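Long-range contacts in phosphocarrier protein (Mycoplasma capricolum, PDB 1PCH), which carries phosphoryl groups, through a phosphohistidine intermediate, in the phosphoenolpyruvate-dependent sugar phosphotransferase system that imports and phosphorylates sugars: residues I7-G12 with T83-G88; S19-E24 with G41-I46; S30-I35 with I62-N67; I35-Q40 with T56-T61. All coordinates share one frame; numbering follows the deposited sequence.

Contact 1 (I7-G12 with T83-G88); sequences ITDKVG and TALIQG
Leu85 and the loop Ile7-Gly12 meet through both backbone and side chain. The Leu85 carbonyl O takes the N-H of Thr8 at 2.8 Å from Thr8 N, with the donor tilted 25° from the carbonyl plane. Asp9 N adds a weak bond to the same oxygen. CB of Leu85 leaves the backbone on the far side from the loop. CG, anti to the backbone N (chi1 -167°), comes back to lie 3.7 Å from CD1 of Ile7. CD1 of Leu85 reaches Asp9 CB at 3.8 Å and Gly12 O at 3.5 Å. Its other branch, CD2, sits 3.9 Å from Ile7 CD1 and also meets Leu21 of helix 15-25; the side chain touches Pro17 there too. Both carboxylate oxygens of Asp9 have partners. OD1 accepts from Val11 N (2.6 Å), an Asx turn, on the anti side of the carboxylate. OD2 is hydrogen-bonded to His14 NE2 and accepts from a water that also bonds Thr83 O. Just past helix 69-82, Ala84 has a positive phi and completes a Schellman motif. This ties the C-terminal tail of the HPr fold to the active-site loop, where Asp9 bonds His14, which carries the phosphoryl group in the intermediate.

Contact 2 (S19-E24 with G41-I46); sequences SVLAKE and GNLKSI. With SO4 (sulfate ion), chain B.
Ala22 of helix 15-25 packs its methyl group against the turn that follows strand 39-42. This is helix-on-loop packing within the open-faced beta-sandwich of HPr, where helices cover one side of an antiparallel sheet. A type I beta turn runs from Asn42 to Ser45. Asn42 OD1 accepts from Lys44 N, an Asx turn, with the donor well above the carbonyl plane of the side chain.

The turn presents carbonyl oxygens to the helix. Ala22 CA makes a CA-H...O contact of 3.2 Å with Leu43 O, and Ala22 CB lies 3.6 Å from Leu43 O and 3.7 Å from Lys44 O. Two larger side chains meet the helix beside it. Leu43 brings its CD1 branch to 4.2 Å from CB of Leu21, its CG lying anti to the backbone N (chi1 -168°). Leu43 also rests on Ile32 and Ile34 of the sheet. Ile46 CB points at the helix. Its CG1 is anti to the backbone N (chi1 176°), and its CD1 sits against Ser19, 3.6 Å from both CA and CB. The Ser19 hydroxyl turns to Arg16 O instead. The Lys44 CB points away from the helix segment, and NZ bonds to Phe28 O and Ser30 O.

Ser45, predicted to be phosphorylated by HPrK/P but unmodified here, is the N-cap of helix 46-52, and its OG accepts from Asn48 N. A sulfate, probably from the crystallisation liquor, sits at this helix start. Met47 N bonds to it, Ser45 OG does so weakly, and Ile46 N meets sulfate O2 at 3.0 Å.

Contact 3 (S30-I35 with I62-N67); sequences SNITII and IQADGN
Ile34 and Ile62 interlock on the buried face of two neighbouring antiparallel strands, 31-35 and 62-65. The strand axes approach to 4.7 Å and run at 166° to each other. The tip of Ile62, CD1, fits against the flank of Ile34, 3.6 Å from both CB and CG1, and is 3.8 Å from Ile34 CD1. The other branch of Ile62 turns the opposite way along the sheet. Its CG2 lies anti to the backbone N, which brings it 3.8 Å from CG2 of Ile32. One isoleucine thus bridges two on the partner strand, with the side chains crossing obliquely. Next along, Ala64 is a shallow spot, and CG1 of Ile32 lies beside its CB at 4.2 Å.

Ile34-Ile62 and Ile32-Ala64 are non-hydrogen-bonded pairs. The bonds come from the pairs between and beyond them: Thr33 with Gln63, and Asn31 with Asp65, two bonds each. Thr33 N meets Gln63 O at 2.9 Å, nearly along the C=O axis. Asn31, Thr33, Gln63 and Asp65 put their side chains on the other, more exposed face.

At the end of the pair, Ser30 presses close to the chain. Its CB is 3.3 Å from Asp65 O, and its OG is 3.4 Å from CA of Gly66. The positive phi of Gly66 (148°) allows this. Ser30 OG finds its polar partner in Asp68.

Helix 69-82 covers Ile62 and Ala64, with Met80 on Ile62 and Ala69 and Ile73 on Ala64. Leu43 lies on Ile32 and Ile34, and Leu13 and Ile54 on Ile34. Strand 2-6 flanks strand 59-65, and strand 39-42 flanks strand 31-36.

Contact 4 (I35-Q40 with T56-T61); sequences IANEKQ and TGTEIT
Ile35 and Thr61 form an antiparallel hydrogen-bonded pair, with Ile35 N to Thr61 O at 2.8 Å and Thr61 N to Ile35 O at 2.9 Å. Just beyond, segment 35-40 folds back as a beta hairpin. Its type II' turn, from Ala36 to Lys39, joins the two neighbouring strands 31-36 and 39-42 of the HPr sheet. Ala36 and Lys39 close it with bonds in both directions between their backbone N and O atoms. Asn37 has a positive phi (57°), as the second position of such a turn requires.

Ile35 and Thr61 point to the same face. They meet side by side, CB to CB at 4.1 Å. Thr61 OG1 bonds to Ser4 OG on strand 2-6. On the other face, Ala36 offers its methyl to two partners. CG2 of Ile60 and CG2 of Thr58 each lie 4.0 Å from Ala36 CB. Thr58 CG2, anti to the backbone N, touches both this methyl and the Asn37 amide nitrogen. Its OG1 bonds to Lys55 O. Ile54 and Met52 also pack on Ala36, so this methyl is buried under the loop and helix 46-52.

Asn37 and Glu38, at the tip of the turn, are exposed. Lys39 NZ makes a salt bridge with Glu38, its neighbour in the turn. The amide end of Asn37 comes close to Thr58 and crosses it at about a right angle, with Asn37 ND2 3.9 Å from Thr58 CG2. Where the two strands part, a water continues the link: it accepts from Asn37 N at 2.7 Å and donates to Glu59 O at 2.6 Å.

How the contacts relate
Contacts 3 and 4 are two parts of one pairing, strand 31-36 with strand 59-65, and share Ile35. Contact 3 mixes backbone bonding with a buried isoleucine face and an exposed polar one. Contact 4 lies at the other end, where the pairing gives way to water and a polar turn. Contact 2 has no hydrogen bond between its segments. It packs helix 15-25 against a turn joined to the sheet by backbone bonds from Gly41 and Leu43 to contact 3. Contact 1 joins two loops by backbone bonds, leucine packing and water. It touches contact 2 through Leu85 and Leu21, and contact 4 through Ile7 and Asp9. Contact 2 lies nearest the chain's centre and contact 1 farthest out.

Contact 1 (I7-G12 with T83-G88)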
loop_
_atom_site.group_PDB
_atom_site.type_symbol
_atom_site.label_atom_id
_atom_site.label_comp_id
_atom_site.label_asym_id
_atom_site.label_seq_id
_atom_site.Cartn_x
_atom_site.Cartn_y
_atom_site.Cartn_z
ATOM N N ILE A 7 -7.044 1.164 -7.110
ATOM C CA ILE A 7 -6.103 2.225 -7.427
ATOM C C ILE A 7 -6.716 3.126 -8.506
ATOM O O ILE A 7 -7.010 2.663 -9.574
ATOM C CB ILE A 7 -4.796 1.630 -8.013
ATOM C CG1 ILE A 7 -4.092 0.699 -7.060
ATOM C CG2 ILE A 7 -3.956 2.773 -8.549
ATOM C CD1 ILE A 7 -3.674 1.401 -5.751
ATOM N N THR A 8 -6.931 4.394 -8.168
ATOM C CA THR A 8 -7.544 5.257 -9.179
ATOM C C THR A 8 -6.574 6.212 -9.800
ATOM O O THR A 8 -6.957 6.945 -10.726
ATOM C CB THR A 8 -8.740 6.006 -8.595
ATOM O OG1 THR A 8 -8.407 6.491 -7.289
ATOM C CG2 THR A 8 -9.882 4.993 -8.419
ATOM N N ASP A 9 -5.339 6.208 -9.286
ATOM C CA ASP A 9 -4.317 7.088 -9.849
ATOM C C ASP A 9 -4.107 6.637 -11.340
ATOM O O ASP A 9 -4.068 5.461 -11.540
ATOM C CB ASP A 9 -3.010 6.903 -9.112
ATOM C CG ASP A 9 -1.926 7.854 -9.589
ATOM O OD1 ASP A 9 -1.745 7.997 -10.803
ATOM O OD2 ASP A 9 -1.239 8.435 -8.712
ATOM N N LYS A 10 -4.095 7.584 -12.242
ATOM C CA LYS A 10 -3.973 7.308 -13.670
ATOM C C LYS A 10 -2.618 6.782 -14.063
ATOM O O LYS A 10 -2.416 6.294 -15.191
ATOM C CB LYS A 10 -4.307 8.581 -14.464
ATOM C CG LYS A 10 -5.830 8.916 -14.378
ATOM C CD LYS A 10 -6.112 10.130 -15.220
ATOM C CE LYS A 10 -7.122 11.074 -14.654
ATOM N NZ LYS A 10 -7.005 12.437 -15.294
ATOM N N VAL A 11 -1.648 6.858 -13.167
ATOM C CA VAL A 11 -0.304 6.338 -13.482
ATOM C C VAL A 11 -0.044 5.076 -12.676
ATOM O O VAL A 11 0.975 4.404 -12.775
ATOM C CB VAL A 11 0.785 7.394 -13.170
ATOM C CG1 VAL A 11 2.150 6.865 -13.607
ATOM C CG2 VAL A 11 0.489 8.698 -13.926
ATOM N N GLY A 12 -1.011 4.736 -11.786
ATOM C CA GLY A 12 -0.819 3.558 -10.990
ATOM C C GLY A 12 -0.047 3.880 -9.696
ATOM O O GLY A 12 -0.035 4.988 -9.235
ATOM N N THR A 83 -2.429 10.618 -0.857
ATOM C CA THR A 83 -1.574 10.758 -2.054
ATOM C C THR A 83 -2.466 10.649 -3.300
ATOM O O THR A 83 -2.012 10.685 -4.432
ATOM C CB THR A 83 -0.433 9.776 -2.043
ATOM O OG1 THR A 83 -0.900 8.431 -1.892
ATOM C CG2 THR A 83 0.586 10.056 -0.960
ATOM N N ALA A 84 -3.767 10.562 -3.082
ATOM C CA ALA A 84 -4.702 10.460 -4.221
ATOM C C ALA A 84 -4.534 9.166 -4.966
ATOM O O ALA A 84 -4.821 9.025 -6.162
ATOM C CB ALA A 84 -4.548 11.682 -5.132
ATOM N N LEU A 85 -4.030 8.112 -4.293
ATOM C CA LEU A 85 -3.862 6.847 -5.019
ATOM C C LEU A 85 -5.197 6.123 -5.173
ATOM O O LEU A 85 -5.432 5.283 -6.028
ATOM C CB LEU A 85 -2.925 5.959 -4.189
ATOM C CG LEU A 85 -2.370 4.729 -4.887
ATOM C CD1 LEU A 85 -1.490 5.105 -6.080
ATOM C CD2 LEU A 85 -1.435 3.975 -3.855
ATOM N N ILE A 86 -6.045 6.354 -4.187
ATOM C CA ILE A 86 -7.326 5.749 -4.068
ATOM C C ILE A 86 -8.317 6.862 -3.708
ATOM O O ILE A 86 -7.857 7.966 -3.383
ATOM C CB ILE A 86 -7.407 4.602 -3.036
ATOM C CG1 ILE A 86 -7.414 5.049 -1.568
ATOM C CG2 ILE A 86 -6.287 3.609 -3.291
ATOM C CD1 ILE A 86 -7.661 3.934 -0.592
ATOM N N GLN A 87 -9.573 6.527 -3.772
ATOM C CA GLN A 87 -10.613 7.503 -3.398
ATOM C C GLN A 87 -10.996 7.341 -1.965
ATOM O O GLN A 87 -11.070 6.251 -1.384
ATOM C CB GLN A 87 -11.744 7.416 -4.394
ATOM C CG GLN A 87 -11.227 7.872 -5.803
ATOM C CD GLN A 87 -12.413 8.281 -6.662
ATOM O OE1 GLN A 87 -12.302 9.161 -7.507
ATOM N NE2 GLN A 87 -13.533 7.639 -6.387
ATOM N N GLY A 88 -11.178 8.478 -1.263
ATOM C CA GLY A 88 -11.541 8.277 0.161
ATOM C C GLY A 88 -13.051 8.004 0.266
ATOM O O GLY A 88 -13.730 8.086 -0.776
ATOM O OXT GLY A 88 -13.513 7.743 1.394
HETATM O O HOH W 1 -7.237 9.089 -7.419
HETATM O O HOH W 2 -0.500 8.795 -6.239
#

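Contact 2 (S19-E24 with G41-I46)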
loop_
_atom_site.group_PDB
_atom_site.type_symbol
_atom_site.label_atom_id
_atom_site.label_comp_id
_atom_site.label_asym_id
_atom_site.label_seq_id
_atom_site.Cartn_x
_atom_site.Cartn_y
_atom_site.Cartn_z
ATOM N N SER A 19 6.949 5.653 -2.614
ATOM C CA SER A 19 7.985 6.125 -1.690
ATOM C C SER A 19 7.366 6.548 -0.372
ATOM O O SER A 19 7.925 6.226 0.678
ATOM C CB SER A 19 8.789 7.255 -2.305
ATOM O OG SER A 19 8.106 8.463 -2.351
ATOM N N VAL A 20 6.273 7.293 -0.441
ATOM C CA VAL A 20 5.533 7.765 0.702
ATOM C C VAL A 20 4.952 6.631 1.523
ATOM O O VAL A 20 4.977 6.559 2.735
ATOM C CB VAL A 20 4.446 8.788 0.345
ATOM C CG1 VAL A 20 3.713 9.212 1.596
ATOM C CG2 VAL A 20 5.084 9.982 -0.348
ATOM N N LEU A 21 4.403 5.641 0.793
ATOM C CA LEU A 21 3.873 4.465 1.473
ATOM C C LEU A 21 4.968 3.650 2.140
ATOM O O LEU A 21 4.760 3.238 3.269
ATOM C CB LEU A 21 3.123 3.577 0.496
ATOM C CG LEU A 21 1.749 4.210 0.081
ATOM C CD1 LEU A 21 1.359 3.413 -1.210
ATOM C CD2 LEU A 21 0.738 3.913 1.186
ATOM N N ALA A 22 6.072 3.421 1.457
ATOM C CA ALA A 22 7.172 2.627 2.041
ATOM C C ALA A 22 7.663 3.281 3.314
ATOM O O ALA A 22 7.924 2.611 4.309
ATOM C CB ALA A 22 8.277 2.503 1.023
ATOM N N LYS A 23 7.747 4.618 3.281
ATOM C CA LYS A 23 8.206 5.367 4.452
ATOM C C LYS A 23 7.249 5.160 5.615
ATOM O O LYS A 23 7.583 4.979 6.775
ATOM C CB LYS A 23 8.219 6.876 4.086
ATOM C CG LYS A 23 8.307 7.751 5.355
ATOM C CD LYS A 23 8.391 9.212 5.001
ATOM C CE LYS A 23 8.615 10.115 6.197
ATOM N NZ LYS A 23 8.220 11.531 5.898
ATOM N N GLU A 24 5.966 5.328 5.285
ATOM C CA GLU A 24 4.935 5.207 6.307
ATOM C C GLU A 24 4.848 3.822 6.868
ATOM O O GLU A 24 4.822 3.603 8.081
ATOM C CB GLU A 24 3.577 5.677 5.793
ATOM C CG GLU A 24 2.563 5.660 6.956
ATOM C CD GLU A 24 2.671 6.973 7.734
ATOM O OE1 GLU A 24 3.421 7.870 7.270
ATOM O OE2 GLU A 24 1.944 7.091 8.723
ATOM N N GLY A 41 3.705 -8.284 -2.026
ATOM C CA GLY A 41 4.960 -7.583 -1.775
ATOM C C GLY A 41 4.987 -6.974 -0.369
ATOM O O GLY A 41 3.959 -6.876 0.304
ATOM N N ASN A 42 6.178 -6.608 0.044
ATOM C CA ASN A 42 6.382 -5.961 1.356
ATOM C C ASN A 42 6.263 -4.455 1.080
ATOM O O ASN A 42 7.003 -3.881 0.296
ATOM C CB ASN A 42 7.685 -6.404 1.949
ATOM C CG ASN A 42 8.079 -5.696 3.216
ATOM O OD1 ASN A 42 7.381 -4.823 3.693
ATOM N ND2 ASN A 42 9.222 -6.069 3.778
ATOM N N LEU A 43 5.282 -3.854 1.742
ATOM C CA LEU A 43 4.955 -2.464 1.518
ATOM C C LEU A 43 6.037 -1.524 2.019
ATOM O O LEU A 43 6.089 -0.349 1.656
ATOM C CB LEU A 43 3.578 -2.142 2.031
ATOM C CG LEU A 43 2.942 -0.832 1.649
ATOM C CD1 LEU A 43 2.725 -0.572 0.214
ATOM C CD2 LEU A 43 1.796 -0.466 2.558
ATOM N N LYS A 44 6.908 -2.100 2.856
ATOM C CA LYS A 44 8.007 -1.329 3.407
ATOM C C LYS A 44 9.136 -1.158 2.415
ATOM O O LYS A 44 10.032 -0.345 2.605
ATOM C CB LYS A 44 8.533 -1.992 4.703
ATOM C CG LYS A 44 7.510 -2.047 5.806
ATOM C CD LYS A 44 7.997 -2.843 6.997
ATOM C CE LYS A 44 7.018 -2.681 8.166
ATOM N NZ LYS A 44 7.519 -3.453 9.355
ATOM N N SER A 45 9.105 -1.956 1.356
ATOM C CA SER A 45 10.132 -1.895 0.324
ATOM C C SER A 45 9.633 -1.169 -0.926
ATOM O O SER A 45 8.750 -1.670 -1.633
ATOM C CB SER A 45 10.560 -3.308 -0.072
ATOM O OG SER A 45 11.277 -3.320 -1.291
ATOM N N ILE A 46 10.256 -0.039 -1.244
ATOM C CA ILE A 46 9.852 0.693 -2.435
ATOM C C ILE A 46 10.116 -0.124 -3.692
ATOM O O ILE A 46 9.374 -0.093 -4.644
ATOM C CB ILE A 46 10.534 2.059 -2.574
ATOM C CG1 ILE A 46 10.129 2.731 -3.923
ATOM C CG2 ILE A 46 12.047 1.930 -2.555
ATOM C CD1 ILE A 46 10.191 4.238 -3.803
HETATM S S SO4 B . 13.876 -0.499 -0.207
HETATM O O1 SO4 B . 15.221 0.192 -0.099
HETATM O O2 SO4 B . 12.813 0.493 0.193
HETATM O O3 SO4 B . 13.679 -1.008 -1.571
HETATM O O4 SO4 B . 13.860 -1.621 0.799
#

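Contact 3 (S30-I35 with I62-N67)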
loop_
_atom_site.group_PDB
_atom_site.type_symbol
_atom_site.label_atom_id
_atom_site.label_comp_id
_atom_site.label_asym_id
_atom_site.label_seq_id
_atom_site.Cartn_x
_atom_site.Cartn_y
_atom_site.Cartn_z
ATOM N N SER A 30 4.454 -4.133 12.596
ATOM C CA SER A 30 3.707 -5.135 11.884
ATOM C C SER A 30 4.361 -5.441 10.512
ATOM O O SER A 30 4.938 -4.580 9.907
ATOM C CB SER A 30 2.305 -4.572 11.487
ATOM O OG SER A 30 1.493 -4.478 12.656
ATOM N N ASN A 31 4.032 -6.616 10.064
ATOM C CA ASN A 31 4.353 -7.053 8.694
ATOM C C ASN A 31 3.226 -6.486 7.821
ATOM O O ASN A 31 2.065 -6.718 8.044
ATOM C CB ASN A 31 4.376 -8.562 8.630
ATOM C CG ASN A 31 5.474 -9.088 9.559
ATOM O OD1 ASN A 31 6.631 -8.756 9.320
ATOM N ND2 ASN A 31 5.087 -9.840 10.573
ATOM N N ILE A 32 3.614 -5.692 6.827
ATOM C CA ILE A 32 2.645 -5.057 5.973
ATOM C C ILE A 32 2.879 -5.437 4.517
ATOM O O ILE A 32 3.832 -5.129 3.849
ATOM C CB ILE A 32 2.606 -3.548 6.150
ATOM C CG1 ILE A 32 2.423 -3.122 7.611
ATOM C CG2 ILE A 32 1.509 -2.955 5.282
ATOM C CD1 ILE A 32 2.779 -1.653 7.834
ATOM N N THR A 33 1.906 -6.273 4.069
ATOM C CA THR A 33 1.982 -6.798 2.724
ATOM C C THR A 33 0.931 -6.162 1.829
ATOM O O THR A 33 -0.164 -5.779 2.235
ATOM C CB THR A 33 1.809 -8.330 2.781
ATOM O OG1 THR A 33 2.819 -8.814 3.674
ATOM C CG2 THR A 33 2.041 -8.959 1.419
ATOM N N ILE A 34 1.308 -6.020 0.593
ATOM C CA ILE A 34 0.419 -5.477 -0.449
ATOM C C ILE A 34 0.254 -6.619 -1.469
ATOM O O ILE A 34 1.215 -7.313 -1.782
ATOM C CB ILE A 34 0.919 -4.235 -1.081
ATOM C CG1 ILE A 34 0.005 -3.688 -2.215
ATOM C CG2 ILE A 34 2.343 -4.378 -1.593
ATOM C CD1 ILE A 34 0.394 -2.256 -2.584
ATOM N N ILE A 35 -0.997 -6.878 -1.795
ATOM C CA ILE A 35 -1.377 -7.953 -2.701
ATOM C C ILE A 35 -2.117 -7.321 -3.895
ATOM O O ILE A 35 -2.940 -6.424 -3.688
ATOM C CB ILE A 35 -2.395 -8.901 -1.984
ATOM C CG1 ILE A 35 -1.811 -9.550 -0.741
ATOM C CG2 ILE A 35 -2.965 -9.895 -2.943
ATOM C CD1 ILE A 35 -2.823 -10.043 0.258
ATOM N N ILE A 62 -4.270 -4.633 1.322
ATOM C CA ILE A 62 -3.194 -4.399 2.259
ATOM C C ILE A 62 -3.515 -5.198 3.545
ATOM O O ILE A 62 -4.638 -5.125 4.065
ATOM C CB ILE A 62 -2.998 -2.932 2.617
ATOM C CG1 ILE A 62 -2.765 -2.025 1.443
ATOM C CG2 ILE A 62 -1.897 -2.784 3.663
ATOM C CD1 ILE A 62 -1.458 -2.231 0.745
ATOM N N GLN A 63 -2.567 -6.001 3.943
ATOM C CA GLN A 63 -2.690 -6.866 5.093
ATOM C C GLN A 63 -1.586 -6.474 6.112
ATOM O O GLN A 63 -0.444 -6.431 5.702
ATOM C CB GLN A 63 -2.485 -8.340 4.743
ATOM C CG GLN A 63 -2.728 -9.303 5.900
ATOM C CD GLN A 63 -3.865 -10.286 5.565
ATOM O OE1 GLN A 63 -4.980 -10.109 6.041
ATOM N NE2 GLN A 63 -3.576 -11.274 4.733
ATOM N N ALA A 64 -2.012 -6.189 7.313
ATOM C CA ALA A 64 -1.016 -5.831 8.360
ATOM C C ALA A 64 -1.141 -6.912 9.450
ATOM O O ALA A 64 -2.256 -7.252 9.847
ATOM C CB ALA A 64 -1.307 -4.470 8.895
ATOM N N ASP A 65 -0.029 -7.448 9.872
ATOM C CA ASP A 65 -0.047 -8.470 10.923
ATOM C C ASP A 65 0.997 -8.086 11.954
ATOM O O ASP A 65 2.175 -7.835 11.704
ATOM C CB ASP A 65 0.102 -9.868 10.392
ATOM C CG ASP A 65 -0.873 -10.158 9.244
ATOM O OD1 ASP A 65 -2.101 -10.136 9.490
ATOM O OD2 ASP A 65 -0.407 -10.365 8.097
ATOM N N GLY A 66 0.491 -7.923 13.177
ATOM C CA GLY A 66 1.412 -7.491 14.205
ATOM C C GLY A 66 0.736 -6.647 15.228
ATOM O O GLY A 66 -0.452 -6.358 15.176
ATOM N N ASN A 67 1.532 -6.252 16.220
ATOM C CA ASN A 67 0.975 -5.572 17.377
ATOM C C ASN A 67 0.380 -4.248 17.111
ATOM O O ASN A 67 -0.521 -3.793 17.830
ATOM C CB ASN A 67 1.923 -5.682 18.544
ATOM C CG ASN A 67 2.560 -4.389 18.971
ATOM O OD1 ASN A 67 3.441 -3.877 18.281
ATOM N ND2 ASN A 67 2.104 -3.873 20.124
#

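Contact 4 (I35-Q40 with T56-T61)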
loop_
_atom_site.group_PDB
_atom_site.type_symbol
_atom_site.label_atom_id
_atom_site.label_comp_id
_atom_site.label_asym_id
_atom_site.label_seq_id
_atom_site.Cartn_x
_atom_site.Cartn_y
_atom_site.Cartn_z
ATOM N N ILE A 35 -0.997 -6.878 -1.795
ATOM C CA ILE A 35 -1.377 -7.953 -2.701
ATOM C C ILE A 35 -2.117 -7.321 -3.895
ATOM O O ILE A 35 -2.940 -6.424 -3.688
ATOM C CB ILE A 35 -2.395 -8.901 -1.984
ATOM C CG1 ILE A 35 -1.811 -9.550 -0.741
ATOM C CG2 ILE A 35 -2.965 -9.895 -2.943
ATOM C CD1 ILE A 35 -2.823 -10.043 0.258
ATOM N N ALA A 36 -1.744 -7.752 -5.063
ATOM C CA ALA A 36 -2.254 -7.344 -6.337
ATOM C C ALA A 36 -2.084 -8.485 -7.372
ATOM O O ALA A 36 -1.006 -8.997 -7.599
ATOM C CB ALA A 36 -1.646 -6.079 -6.839
ATOM N N ASN A 37 -3.222 -8.860 -7.979
ATOM C CA ASN A 37 -3.175 -9.929 -8.986
ATOM C C ASN A 37 -2.571 -11.153 -8.314
ATOM O O ASN A 37 -3.024 -11.544 -7.232
ATOM C CB ASN A 37 -2.430 -9.510 -10.231
ATOM C CG ASN A 37 -2.694 -8.103 -10.701
ATOM O OD1 ASN A 37 -1.776 -7.274 -10.862
ATOM N ND2 ASN A 37 -3.951 -7.769 -10.941
ATOM N N GLU A 38 -1.569 -11.775 -8.891
ATOM C CA GLU A 38 -0.979 -12.956 -8.291
ATOM C C GLU A 38 0.232 -12.608 -7.406
ATOM O O GLU A 38 0.802 -13.543 -6.859
ATOM C CB GLU A 38 -0.481 -13.846 -9.464
ATOM C CG GLU A 38 0.684 -13.262 -10.184
ATOM C CD GLU A 38 0.487 -12.090 -11.063
ATOM O OE1 GLU A 38 -0.511 -11.352 -11.015
ATOM O OE2 GLU A 38 1.378 -11.867 -11.954
ATOM N N LYS A 39 0.616 -11.365 -7.351
ATOM C CA LYS A 39 1.777 -10.850 -6.676
ATOM C C LYS A 39 1.475 -10.367 -5.234
ATOM O O LYS A 39 0.478 -9.739 -4.970
ATOM C CB LYS A 39 2.397 -9.665 -7.404
ATOM C CG LYS A 39 2.714 -9.763 -8.838
ATOM C CD LYS A 39 2.112 -8.681 -9.696
ATOM C CE LYS A 39 2.247 -8.988 -11.189
ATOM N NZ LYS A 39 0.935 -9.049 -11.886
ATOM N N GLN A 40 2.443 -10.577 -4.384
ATOM C CA GLN A 40 2.441 -10.119 -3.000
ATOM C C GLN A 40 3.783 -9.403 -2.765
ATOM O O GLN A 40 4.817 -9.830 -3.273
ATOM C CB GLN A 40 2.287 -11.255 -2.021
ATOM C CG GLN A 40 0.868 -11.768 -1.815
ATOM C CD GLN A 40 0.810 -12.746 -0.638
ATOM O OE1 GLN A 40 -0.062 -13.603 -0.562
ATOM N NE2 GLN A 40 1.759 -12.600 0.283
ATOM N N THR A 56 -3.505 1.463 -12.732
ATOM C CA THR A 56 -4.862 1.941 -12.484
ATOM C C THR A 56 -5.903 0.828 -12.709
ATOM O O THR A 56 -5.786 0.043 -13.677
ATOM C CB THR A 56 -5.170 3.045 -13.535
ATOM O OG1 THR A 56 -4.097 3.968 -13.538
ATOM C CG2 THR A 56 -6.491 3.665 -13.327
ATOM N N GLY A 57 -6.887 0.801 -11.855
ATOM C CA GLY A 57 -8.008 -0.100 -11.865
ATOM C C GLY A 57 -7.785 -1.366 -11.118
ATOM O O GLY A 57 -8.646 -2.190 -10.839
ATOM N N THR A 58 -6.485 -1.529 -10.715
ATOM C CA THR A 58 -6.134 -2.717 -9.995
ATOM C C THR A 58 -6.692 -2.664 -8.579
ATOM O O THR A 58 -6.640 -1.640 -7.916
ATOM C CB THR A 58 -4.599 -2.911 -9.919
ATOM O OG1 THR A 58 -4.087 -2.940 -11.267
ATOM C CG2 THR A 58 -4.221 -4.218 -9.269
ATOM N N GLU A 59 -7.250 -3.767 -8.146
ATOM C CA GLU A 59 -7.749 -3.874 -6.798
ATOM C C GLU A 59 -6.583 -4.489 -5.960
ATOM O O GLU A 59 -6.065 -5.540 -6.247
ATOM C CB GLU A 59 -8.937 -4.825 -6.663
ATOM C CG GLU A 59 -9.520 -4.773 -5.239
ATOM C CD GLU A 59 -10.736 -5.693 -5.110
ATOM O OE1 GLU A 59 -10.527 -6.914 -5.061
ATOM O OE2 GLU A 59 -11.874 -5.163 -5.050
ATOM N N ILE A 60 -6.234 -3.693 -4.953
ATOM C CA ILE A 60 -5.156 -4.136 -4.082
ATOM C C ILE A 60 -5.746 -4.419 -2.701
ATOM O O ILE A 60 -6.787 -3.902 -2.328
ATOM C CB ILE A 60 -4.086 -3.066 -3.976
ATOM C CG1 ILE A 60 -4.602 -1.728 -3.391
ATOM C CG2 ILE A 60 -3.422 -2.848 -5.325
ATOM C CD1 ILE A 60 -3.682 -1.107 -2.380
ATOM N N THR A 61 -4.979 -5.227 -1.980
ATOM C CA THR A 61 -5.326 -5.564 -0.624
ATOM C C THR A 61 -4.068 -5.329 0.231
ATOM O O THR A 61 -2.994 -5.664 -0.230
ATOM C CB THR A 61 -5.728 -7.051 -0.504
ATOM O OG1 THR A 61 -6.942 -7.209 -1.281
ATOM C CG2 THR A 61 -6.136 -7.307 0.944
HETATM O O HOH W 3 -5.608 -7.778 -7.499
#